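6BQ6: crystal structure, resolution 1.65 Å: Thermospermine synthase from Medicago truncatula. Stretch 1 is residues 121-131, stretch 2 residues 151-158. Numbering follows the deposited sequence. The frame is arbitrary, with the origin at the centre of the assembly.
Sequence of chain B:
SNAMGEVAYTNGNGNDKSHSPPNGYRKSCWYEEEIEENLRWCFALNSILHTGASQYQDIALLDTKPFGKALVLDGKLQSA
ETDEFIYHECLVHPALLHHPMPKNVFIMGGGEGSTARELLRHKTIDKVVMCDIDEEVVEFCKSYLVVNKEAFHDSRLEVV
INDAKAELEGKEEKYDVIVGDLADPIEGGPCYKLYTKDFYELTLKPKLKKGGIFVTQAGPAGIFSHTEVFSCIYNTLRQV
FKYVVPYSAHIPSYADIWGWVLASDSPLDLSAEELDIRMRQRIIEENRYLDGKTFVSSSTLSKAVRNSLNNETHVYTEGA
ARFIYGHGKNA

Stretch 1, residues 121-131: RHKTIDKVVMC
Stretch 2 (151-158) AFHDSRLE

The contact between the two stretches begins with Arg156, whose guanidinium joins two loops. Its chi angles run m, t, m, with chi4 at 165°. Arg156 NH1 donates to Ile125 O at 2.9 Å and nearly straight, 168° at the hydrogen, and makes a weak second bond to His122 O at 3.5 Å. Both carbonyls lie at the guanidinium edge, near its plane, where the N-H bonds point. The other side of the group is held within its own stretch by Asp154 (chi1 t, chi2 -57°): Arg156 NE reaches Asp154 OD1 at 3.1 Å, and Arg156 NH2 forms a salt bridge with Asp154 OD2 at 3.0 Å. Asp154 OD1 also accepts from Arg156 N at 2.9 Å. Arginine suits the site because its planar group can serve a carboxylate and backbone carbonyls at once.

Each loop is shaped by a type I turn. His122 to Ile125 is closed by Ile125 N to His122 O at 3.2 Å, so His122 O serves both the turn and Arg156; Asp154 to Leu157 is closed by Leu157 N to Asp154 O at 3.0 Å. From these turns the chains enter parallel strands, 127-131 and 157-158, with extended backbones (phi/psi -125/127 at Val128, -92/128 at Leu157). Val128 pairs with Leu157 at a CA-CA distance of 4.9 Å, and Val129 with Glu158 at 4.8 Å.

The strand ladder alternates donors and acceptors. Val128 N donates to Arg156 O at 2.9 Å, Glu158 N to Val128 O at 2.8 Å, and Met130 N to Glu158 O at 2.8 Å; all lie within 12° of linear. CA-H groups approach the same carbonyls, with Lys127 CA to Arg156 O at 3.4 Å, Leu157 CA to Val128 O at 3.4 Å and Val129 CA to Glu158 O at 3.3 Å.

Val128 (chi1 t) and Leu157 (t, p) share one face of the sheet, where Val128 CG1 meets Leu157 CD1 at 3.8 Å. Met130, with rotamers t, t, m, extends this apolar patch: Met130 CE lies 3.8 Å from Phe152 CE1, oblique to the ring, and 4.2 Å from Leu157 CD2. Phe152 (chi1 m, chi2 -64°) comes from the helix preceding the second turn, and the Met130 methyl, ending a long unbranched side chain, touches both neighbours, about 70° apart as seen from it.

Val129 (chi1 t) and Glu158 (t, t, chi3 -5°) occupy the other face; beta-branched, buried Val129 suits an extended strand. Lys127 (t, t, chi3 93°, chi4 t) has the length to bring Lys127 NZ within 4.3 Å of exposed Glu158 OE1, opposite charges near each other but beyond a salt bridge; the ammonium is hydrogen-bonded elsewhere in the structure.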

# COMPACT_ATOMS: atom_id res chain seq x y z
N ARG B 121 28.35 -24.73 14.85
CA ARG B 121 29.33 -25.04 13.81
C ARG B 121 30.76 -24.99 14.29
O ARG B 121 31.63 -25.51 13.62
CB ARG B 121 29.15 -24.14 12.58
CG ARG B 121 27.80 -24.37 11.90
CD ARG B 121 27.58 -23.42 10.71
NE ARG B 121 28.64 -23.55 9.71
CZ ARG B 121 29.11 -22.57 8.93
NH1 ARG B 121 28.67 -21.34 9.02
NH2 ARG B 121 30.07 -22.84 8.09
N HIS B 122 31.04 -24.31 15.41
CA HIS B 122 32.37 -24.24 15.95
C HIS B 122 32.73 -25.48 16.71
O HIS B 122 32.12 -25.78 17.71
CB HIS B 122 32.48 -23.00 16.82
CG HIS B 122 32.59 -21.74 16.03
ND1 HIS B 122 33.77 -21.05 15.92
CD2 HIS B 122 31.66 -21.03 15.35
CE1 HIS B 122 33.57 -19.97 15.18
NE2 HIS B 122 32.31 -19.95 14.81
N LYS B 123 33.79 -26.16 16.28
CA LYS B 123 34.20 -27.38 16.99
C LYS B 123 34.72 -27.16 18.40
O LYS B 123 34.70 -28.11 19.18
CB LYS B 123 35.21 -28.18 16.15
CG LYS B 123 34.54 -28.75 14.95
CD LYS B 123 35.53 -29.38 13.98
CE LYS B 123 36.37 -28.35 13.25
NZ LYS B 123 37.12 -28.99 12.10
N THR B 124 35.18 -25.94 18.72
CA THR B 124 35.64 -25.64 20.07
C THR B 124 34.52 -25.65 21.12
O THR B 124 34.76 -25.84 22.33
CB THR B 124 36.38 -24.27 20.11
OG1 THR B 124 35.48 -23.22 19.69
CG2 THR B 124 37.55 -24.25 19.15
N ILE B 125 33.30 -25.41 20.67
CA ILE B 125 32.18 -25.18 21.55
C ILE B 125 31.75 -26.47 22.23
O ILE B 125 31.50 -27.48 21.57
CB ILE B 125 30.97 -24.54 20.76
CG1 ILE B 125 31.33 -23.09 20.35
CG2 ILE B 125 29.67 -24.61 21.52
CD1 ILE B 125 31.35 -22.12 21.49
N ASP B 126 31.62 -26.38 23.54
CA ASP B 126 31.08 -27.46 24.40
C ASP B 126 29.66 -27.18 24.93
O ASP B 126 28.90 -28.13 25.19
CB ASP B 126 32.02 -27.65 25.60
CG ASP B 126 33.39 -28.20 25.20
OD1 ASP B 126 33.52 -28.91 24.15
OD2 ASP B 126 34.35 -27.98 25.97
N LYS B 127 29.30 -25.91 25.14
CA LYS B 127 27.97 -25.57 25.64
C LYS B 127 27.51 -24.25 25.08
O LYS B 127 28.28 -23.28 25.04
CB LYS B 127 27.95 -25.48 27.14
CG LYS B 127 26.54 -25.36 27.72
CD LYS B 127 26.53 -25.58 29.22
CE LYS B 127 26.65 -24.25 29.96
NZ LYS B 127 26.10 -24.32 31.32
N VAL B 128 26.26 -24.23 24.68
CA VAL B 128 25.52 -22.99 24.31
C VAL B 128 24.24 -22.92 25.15
O VAL B 128 23.45 -23.87 25.24
CB VAL B 128 25.11 -22.95 22.83
CG1 VAL B 128 24.28 -21.72 22.49
CG2 VAL B 128 26.30 -23.07 21.88
N VAL B 129 24.06 -21.80 25.82
CA VAL B 129 22.83 -21.51 26.51
C VAL B 129 22.07 -20.45 25.76
O VAL B 129 22.65 -19.39 25.53
CB VAL B 129 23.11 -20.97 27.94
CG1 VAL B 129 21.79 -20.69 28.66
CG2 VAL B 129 23.91 -21.95 28.74
N MET B 130 20.81 -20.71 25.40
CA MET B 130 19.95 -19.77 24.69
C MET B 130 18.94 -19.32 25.71
O MET B 130 18.17 -20.16 26.21
CB MET B 130 19.24 -20.41 23.52
CG MET B 130 18.32 -19.46 22.72
SD MET B 130 17.00 -20.32 21.83
CE MET B 130 18.01 -21.51 20.99
N CYS B 131 19.00 -18.03 26.06
CA CYS B 131 18.12 -17.47 27.07
C CYS B 131 17.13 -16.43 26.48
O CYS B 131 17.51 -15.30 26.18
CB CYS B 131 18.94 -16.91 28.22
SG CYS B 131 17.95 -16.24 29.59
N ALA B 151 20.43 -28.05 15.13
CA ALA B 151 20.85 -27.15 16.21
C ALA B 151 20.03 -27.39 17.49
O ALA B 151 20.59 -27.62 18.59
CB ALA B 151 20.73 -25.71 15.76
N PHE B 152 18.70 -27.38 17.33
CA PHE B 152 17.80 -27.53 18.48
C PHE B 152 17.94 -28.87 19.17
O PHE B 152 17.66 -28.98 20.36
CB PHE B 152 16.35 -27.31 18.11
CG PHE B 152 15.94 -25.90 18.12
CD1 PHE B 152 15.95 -25.19 19.32
CD2 PHE B 152 15.51 -25.27 16.98
CE1 PHE B 152 15.54 -23.88 19.35
CE2 PHE B 152 15.11 -23.96 17.01
CZ PHE B 152 15.15 -23.26 18.19
N HIS B 153 18.36 -29.88 18.42
CA HIS B 153 18.60 -31.24 18.97
C HIS B 153 20.04 -31.58 19.41
O HIS B 153 20.33 -32.69 19.90
CB HIS B 153 18.06 -32.25 17.97
CG HIS B 153 16.57 -32.23 17.92
ND1 HIS B 153 15.87 -31.37 17.10
CD2 HIS B 153 15.65 -32.90 18.65
CE1 HIS B 153 14.57 -31.52 17.32
NE2 HIS B 153 14.41 -32.46 18.24
N ASP B 154 20.92 -30.60 19.29
CA ASP B 154 22.30 -30.74 19.68
C ASP B 154 22.39 -30.82 21.21
O ASP B 154 21.91 -29.93 21.91
CB ASP B 154 23.10 -29.57 19.12
CG ASP B 154 24.61 -29.80 19.13
OD1 ASP B 154 25.19 -30.05 20.19
OD2 ASP B 154 25.27 -29.61 18.09
N SER B 155 23.08 -31.83 21.72
CA SER B 155 23.21 -32.02 23.15
C SER B 155 23.96 -30.90 23.84
O SER B 155 23.87 -30.78 25.07
CB SER B 155 23.93 -33.36 23.48
OG SER B 155 25.21 -33.34 22.90
N ARG B 156 24.70 -30.08 23.06
CA ARG B 156 25.42 -28.97 23.63
C ARG B 156 24.53 -27.77 23.92
O ARG B 156 24.98 -26.86 24.60
CB ARG B 156 26.55 -28.58 22.70
CG ARG B 156 27.66 -29.62 22.58
CD ARG B 156 28.71 -29.14 21.60
NE ARG B 156 28.17 -29.14 20.24
CZ ARG B 156 28.70 -28.52 19.19
NH1 ARG B 156 29.82 -27.86 19.27
NH2 ARG B 156 28.09 -28.60 18.03
N LEU B 157 23.31 -27.77 23.39
CA LEU B 157 22.37 -26.64 23.55
C LEU B 157 21.46 -26.79 24.76
O LEU B 157 20.85 -27.84 24.96
CB LEU B 157 21.52 -26.48 22.30
CG LEU B 157 20.52 -25.31 22.27
CD1 LEU B 157 21.23 -23.98 22.45
CD2 LEU B 157 19.73 -25.37 20.99
N GLU B 158 21.42 -25.75 25.59
CA GLU B 158 20.44 -25.64 26.67
C GLU B 158 19.57 -24.40 26.41
O GLU B 158 20.10 -23.30 26.23
CB GLU B 158 21.13 -25.47 28.01
CG GLU B 158 20.11 -25.39 29.18
CD GLU B 158 20.69 -25.26 30.57
OE1 GLU B 158 21.94 -25.32 30.73
OE2 GLU B 158 19.87 -25.11 31.52